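Local structure of toll-like receptor 13 (Mus musculus, 4Z0C) at residues Cys18-Ile23 and Leu42-Ile47; Thr37-Leu42 and Leu61-Leu66; Tyr1-Cys6 and Asp32-Thr37; Gln48-Trp53 and Gly77-Leu82. The protein is an innate immune receptor that recognises bacterial 23S rRNA and signals through MYD88 and TRAF6 to activate NF-kappa-B. All coordinates share one frame; numbering follows the deposited sequence.

All four contacts sit at the start of the leucine-rich repeat ectodomain, where the N-terminal cap gives way to LRR 1 and LRR 2. Contacts 1 and 2 share L42, lie about 13 Å apart between centres and both touch the first sugar on N41. Contact 3 shares T37 with contact 2 and is tied to contact 1 by the disulfide C6 SG to C18 SG, 2.1 Å. Contact 4 joins the same repeats as contact 2, through their outer loops, and packs on it through L66 and L50. They differ in distance from the bound RNA: contact 1 reaches it through R20, whereas the nearest atoms of contacts 2, 3 and 4 are about 6, 10 and 14 Å away.

Contact 1 of 4, residues Cys18-Ile23 and Leu42-Ile47; sequences CIRKKI and LTHNEI. With NAG (2-acetamido-2-deoxy-beta-D-glucopyranose), chain E; nucleotides of chain C.
This is the loop that follows strand 39-41 in LRR 1 docked on the loop after strand 15-17 of the N-terminal cap, with N45 in the asparagine position of the LRR consensus. CG of N45 stands anti to its own carbonyl carbon (chi1 -71°), which pushes the carboxamide into the loop 18-23. ND2 spends its two hydrogens on C18 O at 2.8 Å and on L42 O of its own repeat at 3.0 Å; both acceptors lie close to the amide plane. OD1 collects K21 N at 2.9 Å and I23 N at 3.0 Å, each donor standing above the carbonyl plane. E46 N adds a backbone bond to I23 O across the two loops, at 2.8 Å. Beneath this polar knot, CB of C18, whose sulphur is bonded to C6, rests on CD2 of L42 at 3.6 Å, and CD1 of I23 meets the same methyl. On the RNA side R20 and H44 run alongside each other: CG of R20 sits over the imidazole face in a CH-pi contact, 3.9 Å from the ring centroid. Beyond it O4' of adenosine 9 of chain C lies over the centre of one guanidinium face, 3.7 Å from R20 CZ, while NH2 forms a salt bridge to an RNA phosphate. Four bonds thus satisfy one buried carboxamide and probably help to hold the backbone on both sides of R20, whose guanidinium reaches the RNA.

Contact 2 of 4, residues Thr37-Leu42 and Leu61-Leu66; sequences TTHLNL and LVDLRL. With NAG (2-acetamido-2-deoxy-beta-D-glucopyranose), chain E; NAG (2-acetamido-2-deoxy-beta-D-glucopyranose), chain B.
L40, L61 and R65 bury the most surface here. L40 sits in mid-strand with its CG anti to the backbone N (chi1 176°), and its backbone is bonded to the next repeat in both directions: L40 N gives to D63 O at 3.0 Å, and L40 O takes R65 N at 3.1 Å, each donor nearly along the C=O axis. Its side chain lies alongside L64, pointing the same way, with CD2 of L40 3.8 Å from CD1 of L64. L61, in the loop just before strand 63-65, brings CD2 to segment 37-42, where it meets L40 CB at 3.9 Å and T37 O at 3.4 Å. Near it T38 O accepts two N-H groups, from D63 and, on a lone pair at 2.6 Å, from V62. Strands 39-41 and 63-65 run parallel, 3° apart, as neighbouring rungs on the concave side of the LRR solenoid; leucines fill its interior, while H39, D63, N41 and R65 occupy the other face. There R65 reaches back with an extended chain to grip D63 side-on: NE meets OD1 at 3.0 Å and NH2 meets OD2; each oxygen offers its syn lone pair and lies close to the guanidinium plane. The grip holds the guanidinium flat beneath the glycan, with C6 of the chain E NAG over its centre. That sugar is bonded covalently to N41, ND2 to C1 at 1.4 Å, and T43 OG1 hydrogen-bonds N41 OD1. A water links D63 OD1 to the sugar's O6.

Contact 3 of 4, residues Tyr1-Cys6 and Asp32-Thr37; sequences YGFNKC and DIPRYT
F3 holds CG anti to its carbonyl carbon (chi1 -37°), while D32 takes the crowded position between backbone N and carbonyl carbon (chi1 52°), so ring and carboxylate both turn toward the interface between the N-terminal cap and the loop leading into LRR 1. The F3 ring is the main apolar group there. Its tip presses on the proline, CZ to P34 CD at 3.3 Å, and CG2 of I33 lies over one face, 4.1 Å from F3 CD2. The same I33 methyl reaches CB of C6, the half-cystine bonded to C18. D32 OD2 accepts N4 N at 3.1 Å from above the carboxylate plane, a bent bond of 136°; OD1 is buried beside F3 CB without a partner in the model, which could raise the pKa of the acid. Further out Y1 and Y36 cross near a right angle, and their hydroxyls hold the two ends of the Q8 carboxamide, Y1 OH at NE2 and Y36 OH at OE1. Y1 and F3 meet the ring of H683, joining this cap to the LRRCT region. In the type I turn 34-37, T37 OG1 donates to P34 O at 2.9 Å, and CB of P34 sits over the centre of the Y36 ring.

Contact 4 of 4, residues Gln48-Trp53 and Gly77-Leu82; sequences QVLPPW and GAFRGL
Buried packing gives way to an exposed tryptophan where the outer loops of LRR 1 and LRR 2 stack in the leucine-rich repeat solenoid. The buried part is L50, A78 and F79. L50, on strand 49-50, which pairs with strand 73-74, sends CD2 obliquely to the tip of the F79 ring, 3.5 Å from CZ. A78 packs beside it: its CB is 4.3 Å from L50 CB and also covers one face of F79 toward the rim, so the methyl lies against both side chains, at longer range than they touch each other. The backbones come close, with A78 CA making a C-H...O contact to P51 O at 3.4 Å. Two successive turns shape the second loop: a type I turn 77-80, closed by R80 N to G77 O at 2.8 Å, then a type II turn 79-82 with a weak closing bond. G77 and G81 both have positive phi, 97° and 83°, where a CB would run into the preceding carbonyl oxygen. On the solvent side, where W53 is exposed and R80 partly so, the indole crosses R80 obliquely, one face turned to CB. CB of R80 stands over the six-membered ring, 3.6 Å from its centroid and 15° off the normal, a CH-pi contact. The rest of the arginine runs out extended, its CD 3.8 Å from W53 CZ2.

Contact 1 of 4, residues Cys18-Ile23 and Leu42-Ile47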
# COMPACT_ATOMS: atom_id res chain seq x y z
N CYS A 18 8.71 -12.86 -29.08
CA CYS A 18 9.90 -12.04 -29.31
C CYS A 18 9.49 -10.60 -29.06
O CYS A 18 9.53 -9.75 -29.96
CB CYS A 18 10.41 -12.15 -30.76
SG CYS A 18 10.21 -13.75 -31.49
N ILE A 19 9.08 -10.32 -27.82
CA ILE A 19 8.44 -9.07 -27.47
C ILE A 19 9.40 -8.08 -26.80
O ILE A 19 10.10 -8.42 -25.85
CB ILE A 19 7.18 -9.35 -26.61
CG1 ILE A 19 6.13 -10.03 -27.50
CG2 ILE A 19 6.60 -8.07 -26.02
CD1 ILE A 19 5.37 -11.12 -26.83
N ARG A 20 9.44 -6.86 -27.33
CA ARG A 20 10.25 -5.78 -26.74
C ARG A 20 11.73 -6.17 -26.74
O ARG A 20 12.41 -6.09 -25.71
CB ARG A 20 9.75 -5.43 -25.33
CG ARG A 20 10.00 -4.00 -24.89
CD ARG A 20 9.72 -3.82 -23.40
NE ARG A 20 10.45 -4.81 -22.60
CZ ARG A 20 9.88 -5.83 -21.96
NH1 ARG A 20 8.56 -6.00 -21.97
NH2 ARG A 20 10.65 -6.68 -21.30
N LYS A 21 12.22 -6.58 -27.90
CA LYS A 21 13.62 -6.99 -28.01
C LYS A 21 14.40 -6.05 -28.93
O LYS A 21 15.49 -6.40 -29.37
CB LYS A 21 13.73 -8.42 -28.53
CG LYS A 21 13.01 -9.48 -27.70
CD LYS A 21 13.47 -9.53 -26.25
CE LYS A 21 12.72 -10.63 -25.50
NZ LYS A 21 12.39 -10.25 -24.09
N LYS A 22 13.83 -4.89 -29.25
CA LYS A 22 14.50 -3.92 -30.13
C LYS A 22 14.88 -4.55 -31.47
O LYS A 22 15.86 -4.14 -32.10
CB LYS A 22 15.75 -3.35 -29.47
CG LYS A 22 15.51 -2.15 -28.55
CD LYS A 22 16.56 -2.10 -27.47
CE LYS A 22 16.55 -0.78 -26.75
NZ LYS A 22 17.13 0.26 -27.64
N ILE A 23 14.10 -5.53 -31.90
CA ILE A 23 14.37 -6.24 -33.14
C ILE A 23 14.21 -5.31 -34.33
O ILE A 23 13.22 -4.59 -34.46
CB ILE A 23 13.43 -7.45 -33.30
CG1 ILE A 23 13.79 -8.53 -32.28
CG2 ILE A 23 13.50 -8.02 -34.72
CD1 ILE A 23 12.75 -9.65 -32.18
N LEU A 42 5.61 -11.00 -32.57
CA LEU A 42 6.74 -10.07 -32.63
C LEU A 42 6.33 -8.64 -32.30
O LEU A 42 6.93 -7.68 -32.78
CB LEU A 42 7.41 -10.12 -34.01
CG LEU A 42 8.24 -11.37 -34.30
CD1 LEU A 42 8.02 -11.91 -35.72
CD2 LEU A 42 9.71 -11.05 -34.09
N THR A 43 5.32 -8.51 -31.44
CA THR A 43 4.83 -7.20 -30.99
C THR A 43 5.91 -6.39 -30.28
O THR A 43 6.73 -6.95 -29.56
CB THR A 43 3.64 -7.38 -30.04
OG1 THR A 43 2.65 -8.18 -30.69
CG2 THR A 43 3.05 -6.03 -29.60
N HIS A 44 5.91 -5.08 -30.53
CA HIS A 44 6.74 -4.13 -29.79
C HIS A 44 8.23 -4.26 -30.15
O HIS A 44 9.05 -4.58 -29.30
CB HIS A 44 6.46 -4.23 -28.27
CG HIS A 44 6.93 -3.06 -27.46
ND1 HIS A 44 7.67 -2.02 -27.99
CD2 HIS A 44 6.75 -2.76 -26.15
CE1 HIS A 44 7.93 -1.14 -27.05
NE2 HIS A 44 7.37 -1.56 -25.92
N ASN A 45 8.54 -4.01 -31.42
CA ASN A 45 9.92 -4.00 -31.91
C ASN A 45 10.09 -2.87 -32.93
O ASN A 45 9.23 -2.03 -33.05
CB ASN A 45 10.31 -5.37 -32.48
CG ASN A 45 10.47 -6.43 -31.41
OD1 ASN A 45 11.47 -6.46 -30.69
ND2 ASN A 45 9.47 -7.30 -31.28
N GLU A 46 11.18 -2.86 -33.70
CA GLU A 46 11.44 -1.76 -34.62
C GLU A 46 11.63 -2.25 -36.06
O GLU A 46 12.39 -1.67 -36.84
CB GLU A 46 12.67 -0.96 -34.17
CG GLU A 46 12.87 -0.91 -32.65
CD GLU A 46 14.21 -0.30 -32.23
OE1 GLU A 46 14.84 0.38 -33.07
OE2 GLU A 46 14.64 -0.52 -31.07
N ILE A 47 10.92 -3.32 -36.41
CA ILE A 47 10.91 -3.87 -37.76
C ILE A 47 10.36 -2.86 -38.78
O ILE A 47 9.32 -2.26 -38.56
CB ILE A 47 10.06 -5.16 -37.82
CG1 ILE A 47 10.64 -6.21 -36.87
CG2 ILE A 47 9.96 -5.68 -39.25
CD1 ILE A 47 9.66 -7.30 -36.48
C1 NAG E . 1.67 -12.62 -28.23
C2 NAG E . 0.85 -12.04 -27.06
C3 NAG E . 0.16 -13.14 -26.27
C4 NAG E . -0.68 -13.99 -27.22
C5 NAG E . 0.31 -14.57 -28.20
C6 NAG E . -0.35 -15.60 -29.13
C7 NAG E . 1.85 -10.00 -26.17
C8 NAG E . 2.62 -9.37 -25.03
N2 NAG E . 1.62 -11.31 -26.09
O3 NAG E . -0.60 -12.60 -25.23
O4 NAG E . -1.36 -15.01 -26.52
O5 NAG E . 0.85 -13.51 -28.96
O6 NAG E . 0.47 -15.81 -30.26
O7 NAG E . 1.49 -9.35 -27.14
P A C 9 13.66 -5.05 -16.96
OP1 A C 9 14.29 -6.27 -17.52
OP2 A C 9 14.50 -3.92 -16.49
O5' A C 9 12.66 -4.53 -18.08
C5' A C 9 11.87 -3.37 -17.87
C4' A C 9 10.82 -3.25 -18.94
O4' A C 9 9.74 -4.19 -18.67
C3' A C 9 10.17 -1.88 -19.08
O3' A C 9 10.06 -1.55 -20.47
C2' A C 9 8.79 -2.06 -18.45
O2' A C 9 7.79 -1.23 -19.01
C1' A C 9 8.49 -3.53 -18.71
N9 A C 9 7.65 -4.20 -17.71
C8 A C 9 7.81 -4.20 -16.35
N7 A C 9 6.95 -4.95 -15.70
C5 A C 9 6.18 -5.51 -16.71
C6 A C 9 5.09 -6.40 -16.68
N6 A C 9 4.61 -6.87 -15.52
N1 A C 9 4.51 -6.78 -17.87
C2 A C 9 5.03 -6.28 -19.00
N3 A C 9 6.05 -5.42 -19.15
C4 A C 9 6.60 -5.07 -17.96

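Contact 2 of 4, residues Thr37-Leu42 and Leu61-Leu66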
# COMPACT_ATOMS: atom_id res chain seq x y z
N THR A 37 6.62 -24.19 -35.28
CA THR A 37 6.02 -23.02 -34.66
C THR A 37 4.67 -22.65 -35.29
O THR A 37 4.59 -22.39 -36.49
CB THR A 37 6.99 -21.81 -34.75
OG1 THR A 37 8.19 -22.12 -34.02
CG2 THR A 37 6.38 -20.55 -34.17
N THR A 38 3.61 -22.63 -34.49
CA THR A 38 2.30 -22.25 -34.99
C THR A 38 1.91 -20.82 -34.66
O THR A 38 1.24 -20.18 -35.45
CB THR A 38 1.19 -23.23 -34.56
OG1 THR A 38 0.98 -23.16 -33.15
CG2 THR A 38 1.60 -24.67 -34.93
N HIS A 39 2.33 -20.32 -33.50
CA HIS A 39 2.05 -18.93 -33.11
C HIS A 39 3.34 -18.15 -32.88
O HIS A 39 4.21 -18.56 -32.09
CB HIS A 39 1.22 -18.86 -31.82
CG HIS A 39 -0.14 -19.48 -31.93
ND1 HIS A 39 -0.33 -20.82 -32.16
CD2 HIS A 39 -1.37 -18.93 -31.85
CE1 HIS A 39 -1.63 -21.08 -32.19
NE2 HIS A 39 -2.28 -19.94 -32.03
N LEU A 40 3.47 -17.02 -33.56
CA LEU A 40 4.67 -16.21 -33.47
C LEU A 40 4.27 -14.79 -33.16
O LEU A 40 3.52 -14.20 -33.92
CB LEU A 40 5.45 -16.25 -34.78
CG LEU A 40 6.70 -15.37 -34.88
CD1 LEU A 40 7.74 -15.74 -33.77
CD2 LEU A 40 7.33 -15.48 -36.26
N ASN A 41 4.73 -14.24 -32.04
CA ASN A 41 4.36 -12.88 -31.65
C ASN A 41 5.56 -11.94 -31.63
O ASN A 41 6.43 -12.06 -30.77
CB ASN A 41 3.63 -12.88 -30.28
CG ASN A 41 2.98 -11.52 -29.96
OD1 ASN A 41 3.37 -10.52 -30.56
ND2 ASN A 41 1.98 -11.48 -29.05
N LEU A 42 5.61 -11.00 -32.57
CA LEU A 42 6.74 -10.07 -32.63
C LEU A 42 6.33 -8.64 -32.30
O LEU A 42 6.93 -7.68 -32.78
CB LEU A 42 7.41 -10.12 -34.01
CG LEU A 42 8.24 -11.37 -34.30
CD1 LEU A 42 8.02 -11.91 -35.72
CD2 LEU A 42 9.71 -11.05 -34.09
N LEU A 61 2.97 -21.65 -39.47
CA LEU A 61 2.39 -20.53 -38.71
C LEU A 61 0.89 -20.42 -38.90
O LEU A 61 0.37 -20.53 -40.03
CB LEU A 61 3.03 -19.20 -39.09
CG LEU A 61 4.49 -18.92 -38.77
CD1 LEU A 61 4.86 -17.53 -39.27
CD2 LEU A 61 4.75 -19.09 -37.29
N VAL A 62 0.18 -20.19 -37.80
CA VAL A 62 -1.26 -20.02 -37.85
C VAL A 62 -1.60 -18.60 -37.44
O VAL A 62 -2.53 -18.00 -37.96
CB VAL A 62 -1.95 -21.02 -36.90
CG1 VAL A 62 -3.41 -20.68 -36.76
CG2 VAL A 62 -1.81 -22.43 -37.43
N ASP A 63 -0.81 -18.06 -36.51
CA ASP A 63 -1.08 -16.78 -35.88
C ASP A 63 0.20 -15.95 -35.91
O ASP A 63 1.18 -16.29 -35.28
CB ASP A 63 -1.52 -17.05 -34.44
CG ASP A 63 -2.02 -15.81 -33.69
OD1 ASP A 63 -1.37 -14.75 -33.75
OD2 ASP A 63 -3.06 -15.93 -33.02
N LEU A 64 0.19 -14.84 -36.63
CA LEU A 64 1.37 -14.00 -36.72
C LEU A 64 0.99 -12.60 -36.28
O LEU A 64 0.07 -12.00 -36.84
CB LEU A 64 1.89 -13.94 -38.14
CG LEU A 64 3.13 -13.07 -38.38
CD1 LEU A 64 4.29 -13.58 -37.53
CD2 LEU A 64 3.51 -13.09 -39.86
N ARG A 65 1.70 -12.07 -35.28
CA ARG A 65 1.41 -10.73 -34.78
C ARG A 65 2.63 -9.84 -34.87
O ARG A 65 3.66 -10.11 -34.25
CB ARG A 65 0.90 -10.78 -33.34
CG ARG A 65 -0.41 -11.52 -33.19
CD ARG A 65 -0.83 -11.66 -31.72
NE ARG A 65 -1.88 -12.67 -31.61
CZ ARG A 65 -2.78 -12.73 -30.64
NH1 ARG A 65 -2.77 -11.85 -29.63
NH2 ARG A 65 -3.69 -13.70 -30.67
N LEU A 66 2.49 -8.78 -35.64
CA LEU A 66 3.56 -7.83 -35.88
C LEU A 66 3.13 -6.47 -35.40
O LEU A 66 3.59 -5.46 -35.93
CB LEU A 66 3.87 -7.75 -37.37
CG LEU A 66 4.62 -8.96 -37.95
CD1 LEU A 66 4.39 -9.10 -39.46
CD2 LEU A 66 6.10 -8.79 -37.68
C1 NAG E . 1.67 -12.62 -28.23
C2 NAG E . 0.85 -12.04 -27.06
C3 NAG E . 0.16 -13.14 -26.27
C4 NAG E . -0.68 -13.99 -27.22
C5 NAG E . 0.31 -14.57 -28.20
C6 NAG E . -0.35 -15.60 -29.13
C7 NAG E . 1.85 -10.00 -26.17
C8 NAG E . 2.62 -9.37 -25.03
N2 NAG E . 1.62 -11.31 -26.09
O3 NAG E . -0.60 -12.60 -25.23
O4 NAG E . -1.36 -15.01 -26.52
O5 NAG E . 0.85 -13.51 -28.96
O6 NAG E . 0.47 -15.81 -30.26
O7 NAG E . 1.49 -9.35 -27.14
C1 NAG B . -2.64 -14.90 -25.83
C2 NAG B . -3.50 -16.15 -25.91
C3 NAG B . -4.70 -16.05 -24.97
C4 NAG B . -4.28 -15.70 -23.53
C5 NAG B . -3.44 -14.43 -23.59
C6 NAG B . -2.81 -14.09 -22.24
C7 NAG B . -3.36 -17.33 -28.08
C8 NAG B . -3.82 -17.36 -29.52
N2 NAG B . -3.89 -16.37 -27.30
O3 NAG B . -5.37 -17.28 -24.98
O4 NAG B . -5.36 -15.61 -22.59
O5 NAG B . -2.34 -14.54 -24.48
O6 NAG B . -1.94 -13.01 -22.49
O7 NAG B . -2.54 -18.17 -27.67
O HOH W 1 1.23 -14.29 -32.40

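Contact 3 of 4, residues Tyr1-Cys6 and Asp32-Thr37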
# COMPACT_ATOMS: atom_id res chain seq x y z
N TYR A 1 19.01 -25.82 -27.60
CA TYR A 1 17.57 -25.61 -27.58
C TYR A 1 17.25 -24.40 -26.72
O TYR A 1 16.82 -24.48 -25.56
CB TYR A 1 16.86 -26.86 -27.10
CG TYR A 1 15.35 -26.84 -27.17
CD1 TYR A 1 14.66 -25.87 -27.90
CD2 TYR A 1 14.63 -27.77 -26.45
CE1 TYR A 1 13.26 -25.87 -27.92
CE2 TYR A 1 13.27 -27.78 -26.45
CZ TYR A 1 12.59 -26.83 -27.17
OH TYR A 1 11.23 -26.91 -27.13
N GLY A 2 17.49 -23.26 -27.35
CA GLY A 2 17.19 -21.97 -26.81
C GLY A 2 17.54 -21.11 -28.00
O GLY A 2 18.45 -21.47 -28.76
N PHE A 3 16.83 -20.01 -28.17
CA PHE A 3 17.04 -19.15 -29.32
C PHE A 3 17.73 -17.88 -28.86
O PHE A 3 18.10 -17.76 -27.69
CB PHE A 3 15.71 -18.84 -30.00
CG PHE A 3 14.73 -19.99 -29.99
CD1 PHE A 3 15.13 -21.27 -30.34
CD2 PHE A 3 13.41 -19.79 -29.63
CE1 PHE A 3 14.22 -22.32 -30.33
CE2 PHE A 3 12.49 -20.84 -29.61
CZ PHE A 3 12.90 -22.10 -29.96
N ASN A 4 17.89 -16.93 -29.77
CA ASN A 4 18.58 -15.69 -29.45
C ASN A 4 17.63 -14.58 -29.00
O ASN A 4 17.71 -14.12 -27.86
CB ASN A 4 19.42 -15.22 -30.65
CG ASN A 4 20.03 -13.84 -30.45
OD1 ASN A 4 20.21 -13.37 -29.32
ND2 ASN A 4 20.37 -13.19 -31.55
N LYS A 5 16.75 -14.14 -29.90
CA LYS A 5 15.86 -13.02 -29.64
C LYS A 5 14.47 -13.42 -29.13
O LYS A 5 13.78 -12.62 -28.52
CB LYS A 5 15.70 -12.18 -30.91
CG LYS A 5 16.20 -10.76 -30.78
CD LYS A 5 17.69 -10.67 -30.97
CE LYS A 5 18.12 -9.22 -31.06
NZ LYS A 5 19.61 -9.08 -31.07
N CYS A 6 14.10 -14.68 -29.35
CA CYS A 6 12.75 -15.18 -29.10
C CYS A 6 12.75 -16.27 -28.04
O CYS A 6 13.76 -16.94 -27.83
CB CYS A 6 12.18 -15.79 -30.39
SG CYS A 6 12.01 -14.70 -31.82
N ASP A 32 16.49 -18.84 -36.08
CA ASP A 32 16.82 -19.98 -35.24
C ASP A 32 15.61 -20.64 -34.57
O ASP A 32 15.79 -21.50 -33.71
CB ASP A 32 17.86 -19.59 -34.19
CG ASP A 32 17.46 -18.37 -33.41
OD1 ASP A 32 16.29 -17.96 -33.51
OD2 ASP A 32 18.32 -17.80 -32.69
N ILE A 33 14.40 -20.27 -34.96
CA ILE A 33 13.21 -20.81 -34.29
C ILE A 33 12.63 -22.03 -35.01
O ILE A 33 12.80 -22.15 -36.23
CB ILE A 33 12.14 -19.70 -34.01
CG1 ILE A 33 11.33 -19.36 -35.25
CG2 ILE A 33 12.80 -18.44 -33.41
CD1 ILE A 33 10.24 -18.34 -34.97
N PRO A 34 11.95 -22.93 -34.27
CA PRO A 34 11.56 -24.23 -34.84
C PRO A 34 10.57 -24.15 -36.00
O PRO A 34 9.76 -23.22 -36.13
CB PRO A 34 10.91 -24.96 -33.65
CG PRO A 34 11.41 -24.26 -32.44
CD PRO A 34 11.54 -22.82 -32.86
N ARG A 35 10.64 -25.17 -36.85
CA ARG A 35 9.76 -25.25 -38.00
C ARG A 35 8.34 -25.62 -37.58
O ARG A 35 7.39 -25.41 -38.34
CB ARG A 35 10.32 -26.26 -39.02
CG ARG A 35 11.70 -25.92 -39.56
CD ARG A 35 12.25 -27.01 -40.48
NE ARG A 35 12.25 -26.58 -41.88
CZ ARG A 35 11.19 -26.63 -42.68
NH1 ARG A 35 11.28 -26.21 -43.93
NH2 ARG A 35 10.03 -27.10 -42.22
N TYR A 36 8.18 -26.16 -36.37
CA TYR A 36 6.85 -26.55 -35.89
C TYR A 36 6.06 -25.40 -35.22
O TYR A 36 4.98 -25.61 -34.65
CB TYR A 36 6.92 -27.78 -34.96
CG TYR A 36 7.79 -27.59 -33.73
CD1 TYR A 36 7.43 -26.69 -32.73
CD2 TYR A 36 8.94 -28.35 -33.54
CE1 TYR A 36 8.22 -26.51 -31.59
CE2 TYR A 36 9.73 -28.19 -32.40
CZ TYR A 36 9.36 -27.26 -31.44
OH TYR A 36 10.13 -27.08 -30.30
N THR A 37 6.62 -24.19 -35.28
CA THR A 37 6.02 -23.02 -34.66
C THR A 37 4.67 -22.65 -35.29
O THR A 37 4.59 -22.39 -36.49
CB THR A 37 6.99 -21.81 -34.75
OG1 THR A 37 8.19 -22.12 -34.02
CG2 THR A 37 6.38 -20.55 -34.17

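Contact 4 of 4, residues Gln48-Trp53 and Gly77-Leu82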
# COMPACT_ATOMS: atom_id res chain seq x y z
N GLN A 48 11.08 -2.69 -39.89
CA GLN A 48 10.73 -1.66 -40.87
C GLN A 48 10.31 -2.24 -42.22
O GLN A 48 9.39 -1.74 -42.85
CB GLN A 48 11.88 -0.67 -41.06
CG GLN A 48 11.99 0.37 -39.96
CD GLN A 48 12.82 1.58 -40.35
OE1 GLN A 48 13.65 1.52 -41.24
NE2 GLN A 48 12.61 2.69 -39.65
N VAL A 49 10.97 -3.31 -42.67
CA VAL A 49 10.59 -3.89 -43.95
C VAL A 49 10.34 -5.38 -43.85
O VAL A 49 10.94 -6.08 -43.03
CB VAL A 49 11.63 -3.61 -45.08
CG1 VAL A 49 12.04 -2.15 -45.11
CG2 VAL A 49 12.84 -4.49 -44.93
N LEU A 50 9.40 -5.86 -44.67
CA LEU A 50 9.12 -7.28 -44.77
C LEU A 50 9.53 -7.74 -46.16
O LEU A 50 8.78 -7.56 -47.13
CB LEU A 50 7.63 -7.55 -44.55
CG LEU A 50 7.17 -8.02 -43.16
CD1 LEU A 50 7.50 -6.98 -42.12
CD2 LEU A 50 5.70 -8.39 -43.13
N PRO A 51 10.73 -8.34 -46.26
CA PRO A 51 11.32 -8.87 -47.50
C PRO A 51 10.49 -10.00 -48.11
O PRO A 51 9.63 -10.56 -47.42
CB PRO A 51 12.70 -9.38 -47.06
CG PRO A 51 12.61 -9.52 -45.54
CD PRO A 51 11.65 -8.46 -45.11
N PRO A 52 10.73 -10.31 -49.40
CA PRO A 52 10.02 -11.28 -50.25
C PRO A 52 9.84 -12.73 -49.76
O PRO A 52 8.93 -13.37 -50.24
CB PRO A 52 10.87 -11.28 -51.52
CG PRO A 52 11.36 -9.90 -51.62
CD PRO A 52 11.63 -9.46 -50.21
N TRP A 53 10.66 -13.26 -48.88
CA TRP A 53 10.34 -14.58 -48.34
C TRP A 53 10.63 -14.61 -46.86
O TRP A 53 11.46 -15.40 -46.39
CB TRP A 53 11.09 -15.70 -49.08
CG TRP A 53 10.36 -16.25 -50.28
CD1 TRP A 53 10.33 -15.72 -51.55
CD2 TRP A 53 9.55 -17.43 -50.32
NE1 TRP A 53 9.55 -16.50 -52.37
CE2 TRP A 53 9.06 -17.56 -51.65
CE3 TRP A 53 9.17 -18.39 -49.38
CZ2 TRP A 53 8.23 -18.60 -52.04
CZ3 TRP A 53 8.35 -19.45 -49.78
CH2 TRP A 53 7.89 -19.54 -51.10
N GLY A 77 5.44 -11.10 -52.18
CA GLY A 77 6.02 -12.37 -51.80
C GLY A 77 6.22 -12.53 -50.29
O GLY A 77 6.40 -13.66 -49.81
N ALA A 78 6.14 -11.43 -49.54
CA ALA A 78 6.44 -11.44 -48.10
C ALA A 78 5.92 -12.65 -47.34
O ALA A 78 6.67 -13.30 -46.59
CB ALA A 78 5.94 -10.17 -47.46
N PHE A 79 4.65 -12.97 -47.56
CA PHE A 79 3.98 -14.05 -46.84
C PHE A 79 3.83 -15.38 -47.63
O PHE A 79 2.93 -16.17 -47.33
CB PHE A 79 2.60 -13.57 -46.37
CG PHE A 79 2.65 -12.28 -45.63
CD1 PHE A 79 3.14 -12.23 -44.32
CD2 PHE A 79 2.21 -11.10 -46.22
CE1 PHE A 79 3.17 -11.02 -43.63
CE2 PHE A 79 2.25 -9.88 -45.53
CZ PHE A 79 2.72 -9.85 -44.24
N ARG A 80 4.68 -15.60 -48.63
CA ARG A 80 4.61 -16.86 -49.39
C ARG A 80 4.89 -18.10 -48.53
O ARG A 80 5.72 -18.07 -47.63
CB ARG A 80 5.50 -16.83 -50.64
CG ARG A 80 4.70 -16.54 -51.91
CD ARG A 80 5.54 -16.19 -53.14
NE ARG A 80 4.69 -15.72 -54.24
CZ ARG A 80 3.80 -16.47 -54.89
NH1 ARG A 80 3.64 -17.75 -54.55
NH2 ARG A 80 3.07 -15.96 -55.87
N GLY A 81 4.18 -19.19 -48.83
CA GLY A 81 4.31 -20.42 -48.07
C GLY A 81 3.48 -20.47 -46.79
O GLY A 81 3.31 -21.54 -46.22
N LEU A 82 2.95 -19.33 -46.35
CA LEU A 82 2.16 -19.26 -45.11
C LEU A 82 0.70 -19.66 -45.32
O LEU A 82 -0.21 -18.91 -44.99
CB LEU A 82 2.23 -17.86 -44.48
CG LEU A 82 3.59 -17.42 -43.96
CD1 LEU A 82 3.53 -16.12 -43.13
CD2 LEU A 82 4.17 -18.55 -43.13